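Local coordinates for FAD-binding PCMH-type domain-containing protein (Gibberella zeae, PDB 6YJO), which binds FAD through two covalent links and probably acts as an oligosaccharide-oxidising flavoenzyme of the oxygen-dependent FAD-linked oxidoreductase family, at residues L142-T147 with A332-R337; L213-R218 with P480-L485; F345-L350 with L418-D423; E469-Y474 with Q499-A504. One frame throughout, in Å; residues are numbered along the deposited sequence.

Interaction 1 (L142-T147 with A332-R337); sequences LGHVAT and ALDQRR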
loop_
_atom_site.group_PDB
_atom_site.type_symbol
_atom_site.label_atom_id
_atom_site.label_comp_id
_atom_site.label_asym_id
_atom_site.label_seq_id
_atom_site.Cartn_x
_atom_site.Cartn_y
_atom_site.Cartn_z
ATOM N N LEU A 142 -6.012 -9.359 1.147
ATOM C CA LEU A 142 -6.687 -8.570 2.173
ATOM C C LEU A 142 -8.120 -9.036 2.393
ATOM O O LEU A 142 -8.588 -9.112 3.535
ATOM C CB LEU A 142 -6.670 -7.089 1.789
ATOM C CG LEU A 142 -5.312 -6.386 1.737
ATOM C CD1 LEU A 142 -5.529 -4.898 1.522
ATOM C CD2 LEU A 142 -4.502 -6.644 2.997
ATOM N N GLY A 143 -8.835 -9.354 1.314
ATOM C CA GLY A 143 -10.222 -9.752 1.462
ATOM C C GLY A 143 -10.377 -11.123 2.082
ATOM O O GLY A 143 -11.361 -11.385 2.780
ATOM N N HIS A 144 -9.417 -12.018 1.834
ATOM C CA HIS A 144 -9.390 -13.304 2.519
ATOM C C HIS A 144 -9.043 -13.149 3.993
ATOM O O HIS A 144 -9.434 -13.999 4.800
ATOM C CB HIS A 144 -8.387 -14.244 1.839
ATOM C CG HIS A 144 -8.174 -15.538 2.563
ATOM N ND1 HIS A 144 -9.206 -16.398 2.876
ATOM C CD2 HIS A 144 -7.043 -16.125 3.022
ATOM C CE1 HIS A 144 -8.719 -17.455 3.503
ATOM N NE2 HIS A 144 -7.410 -17.314 3.602
ATOM N N VAL A 145 -8.336 -12.078 4.357
ATOM C CA VAL A 145 -8.015 -11.823 5.758
ATOM C C VAL A 145 -9.242 -11.313 6.504
ATOM O O VAL A 145 -9.570 -11.800 7.590
ATOM C CB VAL A 145 -6.840 -10.832 5.859
ATOM C CG1 VAL A 145 -6.628 -10.401 7.310
ATOM C CG2 VAL A 145 -5.576 -11.459 5.298
ATOM N N ALA A 146 -9.937 -10.322 5.934
ATOM C CA ALA A 146 -11.137 -9.797 6.578
ATOM C C ALA A 146 -12.227 -10.857 6.654
ATOM O O ALA A 146 -12.958 -10.940 7.649
ATOM C CB ALA A 146 -11.648 -8.571 5.823
ATOM N N THR A 147 -12.355 -11.674 5.606
ATOM C CA THR A 147 -13.390 -12.703 5.585
ATOM C C THR A 147 -13.163 -13.733 6.683
ATOM O O THR A 147 -14.115 -14.153 7.348
ATOM C CB THR A 147 -13.432 -13.381 4.211
ATOM O OG1 THR A 147 -13.883 -12.439 3.227
ATOM C CG2 THR A 147 -14.364 -14.587 4.229
ATOM N N ALA A 332 -15.116 -9.579 -5.343
ATOM C CA ALA A 332 -15.543 -10.355 -4.188
ATOM C C ALA A 332 -14.440 -10.371 -3.133
ATOM O O ALA A 332 -13.257 -10.491 -3.454
ATOM C CB ALA A 332 -15.902 -11.776 -4.618
ATOM N N LEU A 333 -14.835 -10.256 -1.863
ATOM C CA LEU A 333 -13.859 -10.075 -0.791
ATOM C C LEU A 333 -12.893 -11.254 -0.718
ATOM O O LEU A 333 -11.679 -11.083 -0.856
ATOM C CB LEU A 333 -14.579 -9.875 0.549
ATOM C CG LEU A 333 -15.142 -8.488 0.886
ATOM C CD1 LEU A 333 -15.339 -8.368 2.389
ATOM C CD2 LEU A 333 -14.240 -7.355 0.384
ATOM N N ASP A 334 -13.417 -12.466 -0.533
ATOM C CA ASP A 334 -12.574 -13.625 -0.256
ATOM C C ASP A 334 -11.735 -13.998 -1.474
ATOM O O ASP A 334 -11.956 -15.045 -2.085
ATOM C CB ASP A 334 -13.436 -14.812 0.191
ATOM C CG ASP A 334 -12.613 -15.953 0.760
ATOM O OD1 ASP A 334 -11.368 -15.855 0.742
ATOM O OD2 ASP A 334 -13.210 -16.947 1.228
ATOM N N GLN A 335 -10.757 -13.158 -1.819
ATOM C CA GLN A 335 -9.872 -13.423 -2.950
ATOM C C GLN A 335 -8.817 -14.445 -2.549
ATOM O O GLN A 335 -8.203 -14.327 -1.484
ATOM C CB GLN A 335 -9.176 -12.142 -3.420
ATOM C CG GLN A 335 -10.044 -11.159 -4.191
ATOM C CD GLN A 335 -10.686 -11.771 -5.427
ATOM O OE1 GLN A 335 -10.217 -12.780 -5.950
ATOM N NE2 GLN A 335 -11.779 -11.169 -5.883
ATOM N N ARG A 336 -8.595 -15.439 -3.407
ATOM C CA ARG A 336 -7.577 -16.456 -3.181
ATOM C C ARG A 336 -6.979 -16.866 -4.518
ATOM O O ARG A 336 -7.360 -16.361 -5.579
ATOM C CB ARG A 336 -8.151 -17.681 -2.460
ATOM C CG ARG A 336 -8.708 -17.380 -1.082
ATOM C CD ARG A 336 -9.207 -18.631 -0.382
ATOM N NE ARG A 336 -8.116 -19.502 0.045
ATOM C CZ ARG A 336 -8.197 -20.378 1.042
ATOM N NH1 ARG A 336 -9.316 -20.506 1.742
ATOM N NH2 ARG A 336 -7.145 -21.125 1.349
ATOM N N ARG A 337 -6.045 -17.796 -4.455
ATOM C CA ARG A 337 -5.417 -18.373 -5.633
ATOM C C ARG A 337 -6.346 -19.408 -6.265
ATOM O O ARG A 337 -6.968 -20.200 -5.554
ATOM C CB ARG A 337 -4.089 -19.022 -5.254
ATOM C CG ARG A 337 -3.376 -19.720 -6.389
ATOM C CD ARG A 337 -2.016 -20.223 -5.935
ATOM N NE ARG A 337 -1.204 -20.682 -7.058
ATOM C CZ ARG A 337 -0.487 -19.879 -7.838
ATOM N NH1 ARG A 337 -0.482 -18.570 -7.621
ATOM N NH2 ARG A 337 0.222 -20.385 -8.837
#
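Leu-333 meets the helix first, and it does so with its backbone. Its O sits 3.0 Å from Gly-143 CA in a CA-H...O contact, an approach that a residue without a side chain allows. Its own side chain packs against Ile-321 and Leu-324 of helix 320-326, while Leu-333 CB lies 3.8 Å from Thr-147 OG1. Thr-147 OG1 donates to Gly-143 O at 2.8 Å, and because the backbone N of Thr-147 reaches the same oxygen from the opposite face of its plane, the carbonyl is gripped twice.

Asp-334 is the centre of an inverse gamma turn. Its carboxylate runs side by side with His-144, the two planes only 6° apart, and OD1 lies at the ring edge, 3.1 Å from His-144 ND1; with 135° at the hydrogen this bond is weak. The contact joins helix 142-152 of the FAD-binding domain to the loop leading into strand 346-352 of the large antiparallel sheet.

Next along, Gln-335 brings its backbone O within 3.3 Å of His-144 CB. Its side chain turns off from the helix, with NE2 weakly bonded to Ala-332 O, and comes to about 8 Å from the side chains of His-102 and Cys-162, the two residues bonded covalently to the FAD.

Arg-336 then lays its aliphatic part over one face of the His-144 ring, CD 4.2 Å from the centroid. Its NH1 lies 3.6 Å from His-144 CE1, with ring and guanidinium 32° out of parallel. NE of Arg-336 forms a salt bridge with Asp-124, whose backbone O takes a weak hydrogen bond from His-144 NE2.

Interaction 2 (L213-R218 with P480-L485); sequences LTWALR and PKLKKL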
loop_
_atom_site.group_PDB
_atom_site.type_symbol
_atom_site.label_atom_id
_atom_site.label_comp_id
_atom_site.label_asym_id
_atom_site.label_seq_id
_atom_site.Cartn_x
_atom_site.Cartn_y
_atom_site.Cartn_z
ATOM N N LEU A 213 15.416 -4.958 13.078
ATOM C CA LEU A 213 14.822 -5.676 11.955
ATOM C C LEU A 213 13.314 -5.462 11.913
ATOM O O LEU A 213 12.747 -5.142 10.860
ATOM C CB LEU A 213 15.163 -7.162 12.054
ATOM C CG LEU A 213 14.519 -8.103 11.036
ATOM C CD1 LEU A 213 14.682 -7.565 9.621
ATOM C CD2 LEU A 213 15.133 -9.489 11.163
ATOM N N THR A 214 12.647 -5.624 13.060
ATOM C CA THR A 214 11.207 -5.392 13.125
ATOM C C THR A 214 10.878 -3.943 12.793
ATOM O O THR A 214 9.850 -3.653 12.171
ATOM C CB THR A 214 10.691 -5.751 14.519
ATOM O OG1 THR A 214 11.073 -7.094 14.844
ATOM C CG2 THR A 214 9.174 -5.630 14.600
ATOM N N TRP A 215 11.743 -3.018 13.209
ATOM C CA TRP A 215 11.560 -1.611 12.872
ATOM C C TRP A 215 11.569 -1.408 11.361
ATOM O O TRP A 215 10.762 -0.638 10.825
ATOM C CB TRP A 215 12.659 -0.794 13.551
ATOM C CG TRP A 215 12.753 0.638 13.136
ATOM C CD1 TRP A 215 12.112 1.704 13.701
ATOM C CD2 TRP A 215 13.566 1.170 12.087
ATOM N NE1 TRP A 215 12.472 2.867 13.059
ATOM C CE2 TRP A 215 13.362 2.565 12.063
ATOM C CE3 TRP A 215 14.446 0.601 11.162
ATOM C CZ2 TRP A 215 14.002 3.397 11.148
ATOM C CZ3 TRP A 215 15.077 1.426 10.253
ATOM C CH2 TRP A 215 14.858 2.810 10.255
ATOM N N ALA A 216 12.467 -2.104 10.656
ATOM C CA ALA A 216 12.519 -1.986 9.202
ATOM C C ALA A 216 11.328 -2.675 8.550
ATOM O O ALA A 216 10.818 -2.208 7.526
ATOM C CB ALA A 216 13.831 -2.570 8.676
ATOM N N LEU A 217 10.868 -3.789 9.125
ATOM C CA LEU A 217 9.720 -4.486 8.555
ATOM C C LEU A 217 8.464 -3.630 8.603
ATOM O O LEU A 217 7.591 -3.762 7.735
ATOM C CB LEU A 217 9.486 -5.813 9.285
ATOM C CG LEU A 217 10.605 -6.844 9.141
ATOM C CD1 LEU A 217 10.203 -8.182 9.740
ATOM C CD2 LEU A 217 11.005 -7.018 7.684
ATOM N N ARG A 218 8.346 -2.755 9.604
ATOM C CA ARG A 218 7.226 -1.816 9.680
ATOM C C ARG A 218 7.511 -0.612 8.780
ATOM O O ARG A 218 7.681 0.521 9.232
ATOM C CB ARG A 218 6.980 -1.369 11.116
ATOM C CG ARG A 218 6.486 -2.449 12.069
ATOM C CD ARG A 218 6.001 -1.830 13.373
ATOM N NE ARG A 218 5.641 -2.835 14.368
ATOM C CZ ARG A 218 6.476 -3.332 15.281
ATOM N NH1 ARG A 218 7.738 -2.923 15.343
ATOM N NH2 ARG A 218 6.043 -4.245 16.139
ATOM N N PRO A 480 19.256 6.325 6.485
ATOM C CA PRO A 480 20.594 5.894 6.939
ATOM C C PRO A 480 20.550 4.634 7.783
ATOM O O PRO A 480 21.329 3.701 7.548
ATOM C CB PRO A 480 21.102 7.106 7.736
ATOM C CG PRO A 480 20.222 8.263 7.328
ATOM C CD PRO A 480 18.890 7.652 7.004
ATOM N N LYS A 481 19.649 4.581 8.766
ATOM C CA LYS A 481 19.508 3.380 9.583
ATOM C C LYS A 481 19.082 2.190 8.729
ATOM O O LYS A 481 19.555 1.066 8.935
ATOM C CB LYS A 481 18.500 3.639 10.703
ATOM C CG LYS A 481 18.616 2.711 11.905
ATOM C CD LYS A 481 17.255 2.505 12.559
ATOM C CE LYS A 481 17.344 2.250 14.057
ATOM N NZ LYS A 481 15.989 1.995 14.636
ATOM N N LEU A 482 18.189 2.421 7.761
ATOM C CA LEU A 482 17.800 1.361 6.835
ATOM C C LEU A 482 19.002 0.865 6.036
ATOM O O LEU A 482 19.215 -0.345 5.894
ATOM C CB LEU A 482 16.702 1.864 5.895
ATOM C CG LEU A 482 15.291 2.018 6.466
ATOM C CD1 LEU A 482 14.438 2.912 5.571
ATOM C CD2 LEU A 482 14.624 0.660 6.630
ATOM N N LYS A 483 19.799 1.791 5.495
ATOM C CA LYS A 483 20.986 1.394 4.745
ATOM C C LYS A 483 21.995 0.688 5.644
ATOM O O LYS A 483 22.675 -0.250 5.211
ATOM C CB LYS A 483 21.619 2.617 4.089
ATOM C CG LYS A 483 20.802 3.207 2.956
ATOM C CD LYS A 483 21.316 4.584 2.567
ATOM C CE LYS A 483 21.865 4.606 1.151
ATOM N NZ LYS A 483 22.978 3.635 0.947
ATOM N N LYS A 484 22.112 1.129 6.900
ATOM C CA LYS A 484 23.010 0.452 7.829
ATOM C C LYS A 484 22.547 -0.976 8.075
ATOM O O LYS A 484 23.362 -1.906 8.120
ATOM C CB LYS A 484 23.084 1.220 9.148
ATOM C CG LYS A 484 24.176 0.727 10.084
ATOM C CD LYS A 484 24.225 1.531 11.375
ATOM C CE LYS A 484 23.233 1.021 12.405
ATOM N NZ LYS A 484 23.552 -0.360 12.862
ATOM N N LEU A 485 21.234 -1.168 8.214
ATOM C CA LEU A 485 20.690 -2.495 8.481
ATOM C C LEU A 485 20.716 -3.376 7.238
ATOM O O LEU A 485 20.885 -4.595 7.348
ATOM C CB LEU A 485 19.264 -2.359 9.010
ATOM C CG LEU A 485 18.507 -3.633 9.368
ATOM C CD1 LEU A 485 19.286 -4.478 10.362
ATOM C CD2 LEU A 485 17.148 -3.253 9.932
#
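Trp-215 projects from its helix as a broad slab, and Lys-481 lies across one face of it. The lysine chain stays extended beyond CG, which lets it span both rings of the indole: CD rests 3.4 Å from the centroid of the six-membered ring, while NZ stands 3.6 Å from the centroid of the five-membered ring, 11° off the normal. The first is a CH-pi contact and the second a cation-pi interaction; Asp-212 gives the ammonium group a further, long and weak ion pair.

Leu-482 stands at about a right angle to the indole, its CD2 3.7 Å from Trp-215 CZ3. Beside the slab, the small Ala-216 is the bump that fits between two leucine branches. Its CB lies 3.9 Å from Leu-482 CD2 and 3.6 Å from Leu-485 CD2. The latter methyl also reaches the backbone of the opposing helix, 3.9 Å from Leu-213 CA.

With large side chains interposed, the axes stay 10.6 Å apart and cross at -121°. This is apolar helix-helix packing with a cation-pi pair at its edge, joining helix 211-220, which links strands 202-206 and 226-236 of the six-stranded sheet, to helix 479-489 of the berberine-like C-terminal region.

Interaction 3 (F345-L350 with L418-D423); sequences FYSTSL and LWQFSD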
loop_
_atom_site.group_PDB
_atom_site.type_symbol
_atom_site.label_atom_id
_atom_site.label_comp_id
_atom_site.label_asym_id
_atom_site.label_seq_id
_atom_site.Cartn_x
_atom_site.Cartn_y
_atom_site.Cartn_z
ATOM N N PHE A 345 -1.572 0.826 -16.128
ATOM C CA PHE A 345 -1.712 2.138 -15.510
ATOM C C PHE A 345 -0.343 2.646 -15.078
ATOM O O PHE A 345 0.642 1.901 -15.046
ATOM C CB PHE A 345 -2.647 2.067 -14.301
ATOM C CG PHE A 345 -2.135 1.173 -13.207
ATOM C CD1 PHE A 345 -2.369 -0.193 -13.247
ATOM C CD2 PHE A 345 -1.395 1.690 -12.156
ATOM C CE1 PHE A 345 -1.888 -1.023 -12.256
ATOM C CE2 PHE A 345 -0.908 0.861 -11.158
ATOM C CZ PHE A 345 -1.156 -0.498 -11.210
ATOM N N TYR A 346 -0.303 3.932 -14.728
ATOM C CA TYR A 346 0.838 4.548 -14.067
ATOM C C TYR A 346 0.317 5.462 -12.967
ATOM O O TYR A 346 -0.650 6.200 -13.180
ATOM C CB TYR A 346 1.704 5.344 -15.050
ATOM C CG TYR A 346 2.643 6.319 -14.379
ATOM C CD1 TYR A 346 3.704 5.870 -13.603
ATOM C CD2 TYR A 346 2.470 7.692 -14.521
ATOM C CE1 TYR A 346 4.566 6.757 -12.987
ATOM C CE2 TYR A 346 3.329 8.588 -13.906
ATOM C CZ TYR A 346 4.377 8.110 -13.141
ATOM O OH TYR A 346 5.242 8.984 -12.524
ATOM N N SER A 347 0.952 5.410 -11.796
ATOM C CA SER A 347 0.481 6.170 -10.647
ATOM C C SER A 347 1.651 6.787 -9.894
ATOM O O SER A 347 2.812 6.400 -10.060
ATOM C CB SER A 347 -0.341 5.303 -9.680
ATOM O OG SER A 347 -1.522 4.824 -10.298
ATOM N N THR A 348 1.315 7.763 -9.054
ATOM C CA THR A 348 2.270 8.394 -8.154
ATOM C C THR A 348 1.495 8.924 -6.956
ATOM O O THR A 348 0.262 8.916 -6.940
ATOM C CB THR A 348 3.058 9.506 -8.854
ATOM O OG1 THR A 348 4.035 10.046 -7.954
ATOM C CG2 THR A 348 2.129 10.622 -9.330
ATOM N N SER A 349 2.230 9.388 -5.948
ATOM C CA SER A 349 1.637 9.751 -4.670
ATOM C C SER A 349 2.299 11.005 -4.116
ATOM O O SER A 349 3.297 11.503 -4.644
ATOM C CB SER A 349 1.769 8.611 -3.649
ATOM O OG SER A 349 3.130 8.271 -3.454
ATOM N N LEU A 350 1.712 11.512 -3.033
ATOM C CA LEU A 350 2.321 12.552 -2.217
ATOM C C LEU A 350 1.889 12.338 -0.775
ATOM O O LEU A 350 0.792 11.838 -0.509
ATOM C CB LEU A 350 1.928 13.963 -2.674
ATOM C CG LEU A 350 2.610 14.512 -3.927
ATOM C CD1 LEU A 350 2.016 15.870 -4.280
ATOM C CD2 LEU A 350 4.116 14.623 -3.721
ATOM N N LEU A 418 -2.684 12.224 2.122
ATOM C CA LEU A 418 -2.143 11.139 1.307
ATOM C C LEU A 418 -2.727 11.269 -0.093
ATOM O O LEU A 418 -3.861 10.853 -0.345
ATOM C CB LEU A 418 -2.461 9.776 1.917
ATOM C CG LEU A 418 -2.197 8.576 1.005
ATOM C CD1 LEU A 418 -0.727 8.527 0.596
ATOM C CD2 LEU A 418 -2.622 7.268 1.665
ATOM N N TRP A 419 -1.944 11.845 -1.000
ATOM C CA TRP A 419 -2.366 11.992 -2.384
ATOM C C TRP A 419 -2.022 10.744 -3.182
ATOM O O TRP A 419 -0.970 10.133 -2.980
ATOM C CB TRP A 419 -1.690 13.200 -3.032
ATOM C CG TRP A 419 -1.870 14.503 -2.317
ATOM C CD1 TRP A 419 -1.468 14.812 -1.048
ATOM C CD2 TRP A 419 -2.464 15.694 -2.848
ATOM N NE1 TRP A 419 -1.794 16.113 -0.751
ATOM C CE2 TRP A 419 -2.405 16.679 -1.839
ATOM C CE3 TRP A 419 -3.048 16.022 -4.075
ATOM C CZ2 TRP A 419 -2.907 17.966 -2.021
ATOM C CZ3 TRP A 419 -3.543 17.301 -4.256
ATOM C CH2 TRP A 419 -3.470 18.256 -3.234
ATOM N N GLN A 420 -2.910 10.370 -4.096
ATOM C CA GLN A 420 -2.588 9.391 -5.121
ATOM C C GLN A 420 -3.011 9.944 -6.471
ATOM O O GLN A 420 -4.139 10.422 -6.627
ATOM C CB GLN A 420 -3.264 8.040 -4.871
ATOM C CG GLN A 420 -2.720 6.945 -5.774
ATOM C CD GLN A 420 -3.462 5.632 -5.645
ATOM O OE1 GLN A 420 -3.016 4.605 -6.159
ATOM N NE2 GLN A 420 -4.603 5.657 -4.968
ATOM N N PHE A 421 -2.098 9.897 -7.435
ATOM C CA PHE A 421 -2.370 10.299 -8.808
ATOM C C PHE A 421 -2.302 9.049 -9.672
ATOM O O PHE A 421 -1.285 8.349 -9.665
ATOM C CB PHE A 421 -1.359 11.338 -9.298
ATOM C CG PHE A 421 -1.112 12.463 -8.327
ATOM C CD1 PHE A 421 -0.320 12.273 -7.206
ATOM C CD2 PHE A 421 -1.641 13.722 -8.556
ATOM C CE1 PHE A 421 -0.081 13.309 -6.320
ATOM C CE2 PHE A 421 -1.403 14.763 -7.677
ATOM C CZ PHE A 421 -0.621 14.555 -6.558
ATOM N N SER A 422 -3.375 8.762 -10.402
ATOM C CA SER A 422 -3.417 7.607 -11.282
ATOM C C SER A 422 -3.800 8.024 -12.697
ATOM O O SER A 422 -4.421 9.067 -12.924
ATOM C CB SER A 422 -4.398 6.544 -10.770
ATOM O OG SER A 422 -3.909 5.938 -9.584
ATOM N N ASP A 423 -3.396 7.191 -13.653
ATOM C CA ASP A 423 -3.757 7.364 -15.056
ATOM C C ASP A 423 -3.919 5.980 -15.656
ATOM O O ASP A 423 -2.991 5.168 -15.600
ATOM C CB ASP A 423 -2.692 8.166 -15.812
ATOM C CG ASP A 423 -2.970 8.257 -17.305
ATOM O OD1 ASP A 423 -3.083 7.203 -17.969
ATOM O OD2 ASP A 423 -3.077 9.391 -17.818
#
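Phe-421 turns the edge of its ring to the neighbouring strand, with the carbonyl carbons of Thr-348 and Ser-349 in the ring plane. With CG anti to the carbonyl carbon (chi1 -47°), the ring is set beside Thr-348, which comes at it obliquely, CG2 3.6 Å from Phe-421 CB. Further along the rim, Leu-350 CD1 approaches Phe-421 CZ at 3.7 Å. Leu-350 also turns its CB to that of Trp-419, again at 3.7 Å, and the indole brings its edge toward Leu-350 O; its NE1 is bonded to Thr-352.

The strands run antiparallel, 162° between their directions. Thr-348 and Phe-421 form a hydrogen-bonded pair, with Phe-421 N 2.6 Å from Thr-348 O. Strand 346-352 is an edge strand of the seven-stranded antiparallel sheet, and strand 417-423 passes on to strand 380-386 on its other side. Such a sheet forms the substrate domain in the berberine-bridge-enzyme family, consistent with the side chain of Phe-345 coming about 5 Å from the FAD.

The Ser-347, Ser-349, Gln-420 and Ser-422 face is polar. Across the non-hydrogen-bonded pair, Ser-347 OG and Ser-422 OG share a hydrogen bond of 2.7 Å; Ser-349 OG bonds Tyr-457 N, and Gln-420 OE1 bonds Tyr-104 OH. On the other face, helix 431-446 packs against Tyr-346, Thr-348 and Leu-350, and Asp-462 takes up the hydroxyls of Tyr-346 and Thr-348.

Interaction 4 (E469-Y474 with Q499-A504); sequences EAVKRY and QGIRPA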
loop_
_atom_site.group_PDB
_atom_site.type_symbol
_atom_site.label_atom_id
_atom_site.label_comp_id
_atom_site.label_asym_id
_atom_site.label_seq_id
_atom_site.Cartn_x
_atom_site.Cartn_y
_atom_site.Cartn_z
ATOM N N GLU A 469 15.955 9.325 -5.332
ATOM C CA GLU A 469 14.774 10.137 -5.051
ATOM C C GLU A 469 13.684 9.313 -4.383
ATOM O O GLU A 469 13.037 9.776 -3.434
ATOM C CB GLU A 469 14.250 10.765 -6.341
ATOM C CG GLU A 469 13.001 11.622 -6.167
ATOM C CD GLU A 469 13.276 12.926 -5.440
ATOM O OE1 GLU A 469 14.438 13.145 -5.023
ATOM O OE2 GLU A 469 12.335 13.737 -5.291
ATOM N N ALA A 470 13.463 8.087 -4.862
ATOM C CA ALA A 470 12.379 7.272 -4.328
ATOM C C ALA A 470 12.596 6.972 -2.850
ATOM O O ALA A 470 11.701 7.185 -2.024
ATOM C CB ALA A 470 12.256 5.973 -5.123
ATOM N N VAL A 471 13.785 6.479 -2.495
ATOM C CA VAL A 471 14.027 6.115 -1.104
ATOM C C VAL A 471 14.080 7.359 -0.223
ATOM O O VAL A 471 13.741 7.298 0.967
ATOM C CB VAL A 471 15.310 5.266 -0.977
ATOM C CG1 VAL A 471 15.180 3.981 -1.792
ATOM C CG2 VAL A 471 16.553 6.050 -1.397
ATOM N N LYS A 472 14.499 8.501 -0.776
ATOM C CA LYS A 472 14.426 9.749 -0.021
ATOM C C LYS A 472 12.991 10.062 0.386
ATOM O O LYS A 472 12.736 10.483 1.521
ATOM C CB LYS A 472 15.008 10.905 -0.840
ATOM C CG LYS A 472 14.602 12.296 -0.340
ATOM C CD LYS A 472 15.454 13.403 -0.953
ATOM C CE LYS A 472 14.938 14.788 -0.565
ATOM N NZ LYS A 472 16.023 15.807 -0.491
ATOM N N ARG A 473 12.039 9.852 -0.525
ATOM C CA ARG A 473 10.661 10.279 -0.322
ATOM C C ARG A 473 9.820 9.237 0.406
ATOM O O ARG A 473 8.966 9.603 1.222
ATOM C CB ARG A 473 10.018 10.615 -1.672
ATOM C CG ARG A 473 10.707 11.746 -2.422
ATOM C CD ARG A 473 10.585 13.081 -1.697
ATOM N NE ARG A 473 11.356 14.127 -2.364
ATOM C CZ ARG A 473 11.561 15.345 -1.868
ATOM N NH1 ARG A 473 11.052 15.687 -0.690
ATOM N NH2 ARG A 473 12.283 16.223 -2.556
ATOM N N TYR A 474 10.029 7.945 0.130
ATOM C CA TYR A 474 9.252 6.927 0.834
ATOM C C TYR A 474 9.685 6.814 2.291
ATOM O O TYR A 474 8.845 6.642 3.184
ATOM C CB TYR A 474 9.400 5.558 0.167
ATOM C CG TYR A 474 9.101 5.483 -1.312
ATOM C CD1 TYR A 474 8.375 6.472 -1.968
ATOM C CD2 TYR A 474 9.537 4.393 -2.052
ATOM C CE1 TYR A 474 8.113 6.377 -3.326
ATOM C CE2 TYR A 474 9.276 4.289 -3.402
ATOM C CZ TYR A 474 8.568 5.282 -4.036
ATOM O OH TYR A 474 8.308 5.185 -5.382
ATOM N N GLN A 499 13.678 0.348 -6.572
ATOM C CA GLN A 499 13.629 1.368 -5.529
ATOM C C GLN A 499 13.885 0.776 -4.148
ATOM O O GLN A 499 13.394 1.293 -3.141
ATOM C CB GLN A 499 12.290 2.097 -5.578
ATOM C CG GLN A 499 12.194 3.018 -6.781
ATOM C CD GLN A 499 10.784 3.491 -7.083
ATOM O OE1 GLN A 499 9.885 3.396 -6.247
ATOM N NE2 GLN A 499 10.585 4.005 -8.293
ATOM N N GLY A 500 14.683 -0.289 -4.088
ATOM C CA GLY A 500 14.963 -0.936 -2.827
ATOM C C GLY A 500 16.051 -0.228 -2.045
ATOM O O GLY A 500 16.790 0.607 -2.566
ATOM N N ILE A 501 16.133 -0.558 -0.757
ATOM C CA ILE A 501 17.198 -0.020 0.077
ATOM C C ILE A 501 18.534 -0.586 -0.386
ATOM O O ILE A 501 18.716 -1.808 -0.474
ATOM C CB ILE A 501 16.943 -0.342 1.557
ATOM C CG1 ILE A 501 15.571 0.182 2.004
ATOM C CG2 ILE A 501 18.061 0.230 2.426
ATOM C CD1 ILE A 501 15.331 1.651 1.722
ATOM N N ARG A 502 19.479 0.301 -0.682
ATOM C CA ARG A 502 20.816 -0.090 -1.111
ATOM C C ARG A 502 21.734 -0.203 0.100
ATOM O O ARG A 502 21.743 0.699 0.944
ATOM C CB ARG A 502 21.383 0.929 -2.090
ATOM C CG ARG A 502 20.525 1.128 -3.331
ATOM C CD ARG A 502 20.637 -0.061 -4.276
ATOM N NE ARG A 502 19.960 0.182 -5.553
ATOM C CZ ARG A 502 18.908 -0.497 -6.006
ATOM N NH1 ARG A 502 18.375 -1.493 -5.305
ATOM N NH2 ARG A 502 18.384 -0.178 -7.185
ATOM N N PRO A 503 22.518 -1.274 0.228
ATOM C CA PRO A 503 23.390 -1.400 1.402
ATOM C C PRO A 503 24.420 -0.287 1.456
ATOM O O PRO A 503 24.900 0.202 0.431
ATOM C CB PRO A 503 24.061 -2.765 1.205
ATOM C CG PRO A 503 24.010 -3.007 -0.270
ATOM C CD PRO A 503 22.704 -2.389 -0.717
ATOM N N ALA A 504 24.751 0.120 2.678
ATOM C CA ALA A 504 25.825 1.082 2.869
ATOM C C ALA A 504 27.166 0.416 2.581
ATOM O O ALA A 504 27.441 -0.689 3.062
ATOM C CB ALA A 504 25.785 1.644 4.289
#
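Ala-470 and Gln-499 mark where the backbones draw nearest, their CA atoms 6.2 Å apart. One segment is a turn and a half of helix; the other is irregular and leaves the helix after Ile-501. No backbone hydrogen bond joins them, and the contact rests on side chains and two loop carbonyls.

Gln-499 points its chain at the helix, extended beyond CG. Its CG passes 3.4 Å from Ala-470 CB, and its OE1 reaches the edge of the Tyr-474 ring, near the ring plane. There Tyr-474 OH donates a short hydrogen bond to Gln-499 OE1, 2.5 Å, coming in 38° above the amide plane. Ring and amide are turned 56° against each other. Gln-499 NE2 is held by Asp-462 O, so both ends of the buried amide are satisfied and its rotation is fixed. Tyr-474 also has the Ala-470 O of its own helix over one face.

Val-471 CG1 faces the loop backbone, 3.5 Å from Gln-499 O and 3.8 Å from Gly-500 O, and lies 4.2 Å from Ile-501 CD1.

Both segments belong to the berberine-like region, and Tyr-474 stands about 6 Å, side chain to side chain, from the FAD-binding Tyr-457. Around the loop, Asn-467 of helix 467-475 bonds Gly-500 O, Ser-223, between helix 211-220 and strand 226-236, bonds Ile-501 N, and helix 479-489 completes the packing with Leu-479 on Val-471 and Leu-482 and Lys-486 on Ile-501.

How the interactions relate
Following the chain from the N terminus, helix 142-152 is left waiting for residues 332-337, and helix 211-220 starts a second loop before interaction 1 closes; interactions 1 and 2 therefore cross. Interaction 3 opens and closes between the two segments of interaction 2, pairing edge strand 346-352 with 417-423. Interaction 4 begins at 469-474, interaction 2 then closes at 480-485, and 499-504 closes interaction 4, a second crossing. These last two touch: Lys-483 NZ lies 3.2 Å from Arg-502 O, a probable hydrogen bond. Interaction 1 ties the FAD-binding domain to the seven-stranded-sheet region, and interactions 2 and 4 fasten the C-terminal helices and tail.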